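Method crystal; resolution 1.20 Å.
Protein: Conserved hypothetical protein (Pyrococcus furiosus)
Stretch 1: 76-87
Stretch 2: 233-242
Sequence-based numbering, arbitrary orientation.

Stretch 1 76-87: GLQKLGAKRAPS
Stretch 2 (233-242) KIDVKLEDLF

The last residues of a chain can be held in place by hydrogen bonds to their main-chain oxygens, and the C-terminus of this Pyrococcus furiosus protein shows how. The first stretch opens in the last turn of a helix that begins earlier in the chain; Gly 81 (phi/psi 88/18) is the first residue to leave helical phi/psi and closes it in a Schellman motif, with Ala 82 N 2.9 Å from Leu 77 O and Gly 81 N 3.0 Å from Gln 78 O; a CB at these angles would jam against the preceding carbonyl. Ala 82 (-75/170) and Lys 83 (-115/-31) lead into an extended strand, 84-87. In the second stretch a short strand, 236-237, passes into a 3-10 segment, 238-241, with Leu 241 N 3.0 Å from Leu 238 O. In register, Ala 82 CA lies 4.5 Å from Phe 242 CA, Arg 84 CA 5.1 Å from Leu 241 CA and Pro 86 CA 7.9 Å from Val 236 CA, so the stretches run in opposite directions and diverge toward Pro 86.

One carbonyl serves two donors: Leu 241 O accepts hydrogen bonds from Lys 83 N (2.8 Å, 167°) and Arg 84 N (3.2 Å, 151°). Arg 84 (chi1 p, chi2 t, chi3 p) brings its guanidinium edge to the terminus, where NH1 donates hydrogen bonds to Asp 240 O and Phe 242 O, each at 2.9 Å. A water bridges Arg 84 NH2 (3.1 Å) and Phe 242 O (3.2 Å).

The Phe 242 CA-to-CB bond points away, yet chi1 m and chi2 -99° return the ring to the turn. Ala 82 CA sits over one face, 3.9 Å from the ring centroid, in a CH-pi contact, while Leu 80 O approaches the edge, 3.3 Å from Phe 242 CE1.

Leu 241 (m, t) fills the apolar interior: its CD1 lies 3.8 Å from Leu 77 CD2, and its CD2 3.8 Å from Pro 86 CD. Leu 77 CD2 also meets Leu 238 CD1 at 3.8 Å. Farther along, Pro 86 CG packs 3.4 Å from Ile 234 CD1 and 4.2 Å from Val 236 CG2.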

# COMPACT_ATOMS: atom_id res chain seq x y z
N GLY A 76 -13.44 -0.91 1.20
CA GLY A 76 -14.30 -1.56 2.16
C GLY A 76 -15.64 -0.86 2.30
O GLY A 76 -16.69 -1.51 2.33
N LEU A 77 -15.61 0.46 2.35
CA LEU A 77 -16.84 1.22 2.40
C LEU A 77 -17.68 1.03 1.15
O LEU A 77 -18.91 0.91 1.24
CB LEU A 77 -16.55 2.71 2.64
CG LEU A 77 -16.06 3.09 4.04
CD1 LEU A 77 -15.72 4.56 4.05
CD2 LEU A 77 -17.05 2.71 5.16
N GLN A 78 -17.05 1.02 -0.02
CA GLN A 78 -17.79 0.76 -1.25
C GLN A 78 -18.42 -0.62 -1.21
O GLN A 78 -19.60 -0.78 -1.56
CB GLN A 78 -16.92 0.94 -2.50
CG GLN A 78 -16.64 2.44 -2.79
CD GLN A 78 -16.39 2.75 -4.22
OE1 GLN A 78 -16.89 3.77 -4.76
NE2 GLN A 78 -15.60 1.95 -4.84
N LYS A 79 -17.67 -1.62 -0.75
CA LYS A 79 -18.20 -2.99 -0.66
C LYS A 79 -19.40 -3.07 0.28
O LYS A 79 -20.36 -3.82 0.02
CB LYS A 79 -17.11 -3.95 -0.22
CG LYS A 79 -17.52 -5.39 -0.22
CD LYS A 79 -16.32 -6.27 -0.16
CE LYS A 79 -16.73 -7.72 -0.01
NZ LYS A 79 -15.56 -8.63 -0.06
N LEU A 80 -19.37 -2.28 1.35
CA LEU A 80 -20.47 -2.24 2.32
C LEU A 80 -21.68 -1.45 1.83
O LEU A 80 -22.74 -1.48 2.47
CB LEU A 80 -19.98 -1.64 3.63
CG LEU A 80 -19.05 -2.54 4.45
CD1 LEU A 80 -18.36 -1.76 5.55
CD2 LEU A 80 -19.81 -3.72 5.03
N GLY A 81 -21.54 -0.74 0.73
CA GLY A 81 -22.62 0.06 0.16
C GLY A 81 -22.71 1.49 0.68
O GLY A 81 -23.73 2.13 0.50
N ALA A 82 -21.64 2.01 1.29
CA ALA A 82 -21.64 3.36 1.78
C ALA A 82 -21.51 4.34 0.62
O ALA A 82 -21.21 3.94 -0.51
CB ALA A 82 -20.51 3.56 2.78
N LYS A 83 -21.69 5.62 0.93
CA LYS A 83 -21.68 6.68 -0.06
C LYS A 83 -20.56 7.68 0.08
O LYS A 83 -20.15 8.26 -0.92
CB LYS A 83 -23.00 7.45 0.00
N ARG A 84 -20.09 7.94 1.30
CA ARG A 84 -19.15 9.02 1.54
C ARG A 84 -18.16 8.61 2.61
O ARG A 84 -18.39 7.64 3.34
CB ARG A 84 -19.90 10.28 1.98
CG ARG A 84 -20.63 10.13 3.34
CD ARG A 84 -21.48 11.33 3.77
NE ARG A 84 -22.66 11.49 2.94
CZ ARG A 84 -23.76 10.78 3.10
NH1 ARG A 84 -23.86 9.85 4.05
NH2 ARG A 84 -24.79 10.98 2.27
N ALA A 85 -17.06 9.35 2.71
CA ALA A 85 -16.13 9.15 3.80
C ALA A 85 -15.52 10.48 4.21
O ALA A 85 -15.23 11.33 3.36
CB ALA A 85 -15.02 8.18 3.42
N PRO A 86 -15.27 10.66 5.51
CA PRO A 86 -14.54 11.84 5.97
C PRO A 86 -13.10 11.84 5.45
O PRO A 86 -12.43 10.81 5.51
CB PRO A 86 -14.54 11.68 7.49
CG PRO A 86 -14.73 10.26 7.75
CD PRO A 86 -15.57 9.73 6.61
N SER A 87 -12.68 12.99 4.96
CA SER A 87 -11.47 13.13 4.21
C SER A 87 -10.72 14.42 4.55
O SER A 87 -11.32 15.44 4.86
CB SER A 87 -11.80 13.13 2.71
OG SER A 87 -12.48 11.96 2.30
N LYS A 233 -7.21 11.27 15.19
CA LYS A 233 -8.30 10.39 14.84
C LYS A 233 -9.62 11.11 15.03
O LYS A 233 -9.72 12.11 15.77
CB LYS A 233 -8.23 9.05 15.58
CG LYS A 233 -8.58 9.09 17.02
CD LYS A 233 -8.24 7.75 17.71
CE LYS A 233 -9.18 6.62 17.29
NZ LYS A 233 -8.73 5.30 17.88
N ILE A 234 -10.62 10.63 14.30
CA ILE A 234 -11.92 11.23 14.31
C ILE A 234 -12.90 10.17 14.82
O ILE A 234 -12.52 9.07 15.14
CB ILE A 234 -12.29 11.78 12.88
CG1 ILE A 234 -12.34 10.64 11.85
CG2 ILE A 234 -11.27 12.89 12.46
CD1 ILE A 234 -12.82 11.05 10.46
N ASP A 235 -14.14 10.54 14.92
CA ASP A 235 -15.14 9.70 15.57
C ASP A 235 -16.44 9.81 14.81
O ASP A 235 -17.36 10.51 15.23
CB ASP A 235 -15.29 10.19 17.03
CG ASP A 235 -16.32 9.39 17.83
OD1 ASP A 235 -16.73 8.31 17.40
OD2 ASP A 235 -16.77 9.78 18.93
N VAL A 236 -16.50 9.14 13.66
CA VAL A 236 -17.65 9.20 12.77
C VAL A 236 -18.37 7.86 12.76
O VAL A 236 -17.78 6.82 12.55
CB VAL A 236 -17.23 9.63 11.33
CG1 VAL A 236 -18.41 9.53 10.37
CG2 VAL A 236 -16.67 11.07 11.36
N LYS A 237 -19.68 7.89 12.98
CA LYS A 237 -20.46 6.68 12.97
C LYS A 237 -20.56 6.11 11.57
O LYS A 237 -20.79 6.84 10.61
CB LYS A 237 -21.89 6.94 13.45
CG LYS A 237 -21.97 7.38 14.87
N LEU A 238 -20.38 4.81 11.46
CA LEU A 238 -20.50 4.14 10.18
C LEU A 238 -21.83 4.46 9.49
O LEU A 238 -21.85 4.65 8.28
CB LEU A 238 -20.34 2.61 10.36
CG LEU A 238 -20.49 1.75 9.11
CD1 LEU A 238 -19.55 2.13 8.00
CD2 LEU A 238 -20.30 0.28 9.49
N GLU A 239 -22.93 4.53 10.25
CA GLU A 239 -24.25 4.82 9.64
C GLU A 239 -24.27 6.16 8.92
O GLU A 239 -25.00 6.34 7.94
CB GLU A 239 -25.38 4.77 10.69
CG GLU A 239 -25.25 5.71 11.85
N ASP A 240 -23.49 7.11 9.40
CA ASP A 240 -23.42 8.44 8.78
C ASP A 240 -22.74 8.45 7.41
O ASP A 240 -22.80 9.46 6.71
CB ASP A 240 -22.72 9.44 9.71
CG ASP A 240 -23.57 9.80 10.92
OD1 ASP A 240 -24.74 9.35 11.02
OD2 ASP A 240 -23.13 10.54 11.83
N LEU A 241 -22.15 7.33 7.01
CA LEU A 241 -21.48 7.22 5.72
C LEU A 241 -22.39 6.72 4.64
O LEU A 241 -21.99 6.67 3.48
CB LEU A 241 -20.27 6.30 5.85
CG LEU A 241 -19.33 6.72 6.95
CD1 LEU A 241 -18.08 5.88 6.92
CD2 LEU A 241 -19.00 8.18 6.83
N PHE A 242 -23.62 6.36 5.01
CA PHE A 242 -24.59 5.79 4.09
C PHE A 242 -25.59 6.82 3.67
O PHE A 242 -25.86 7.77 4.40
CB PHE A 242 -25.30 4.61 4.76
CG PHE A 242 -24.47 3.39 4.83
CD1 PHE A 242 -24.63 2.38 3.91
CD2 PHE A 242 -23.50 3.26 5.80
CE1 PHE A 242 -23.87 1.28 3.95
CE2 PHE A 242 -22.70 2.14 5.85
CZ PHE A 242 -22.88 1.14 4.93
OXT PHE A 242 -26.16 6.69 2.58
O HOH W 1 -27.63 10.14 3.26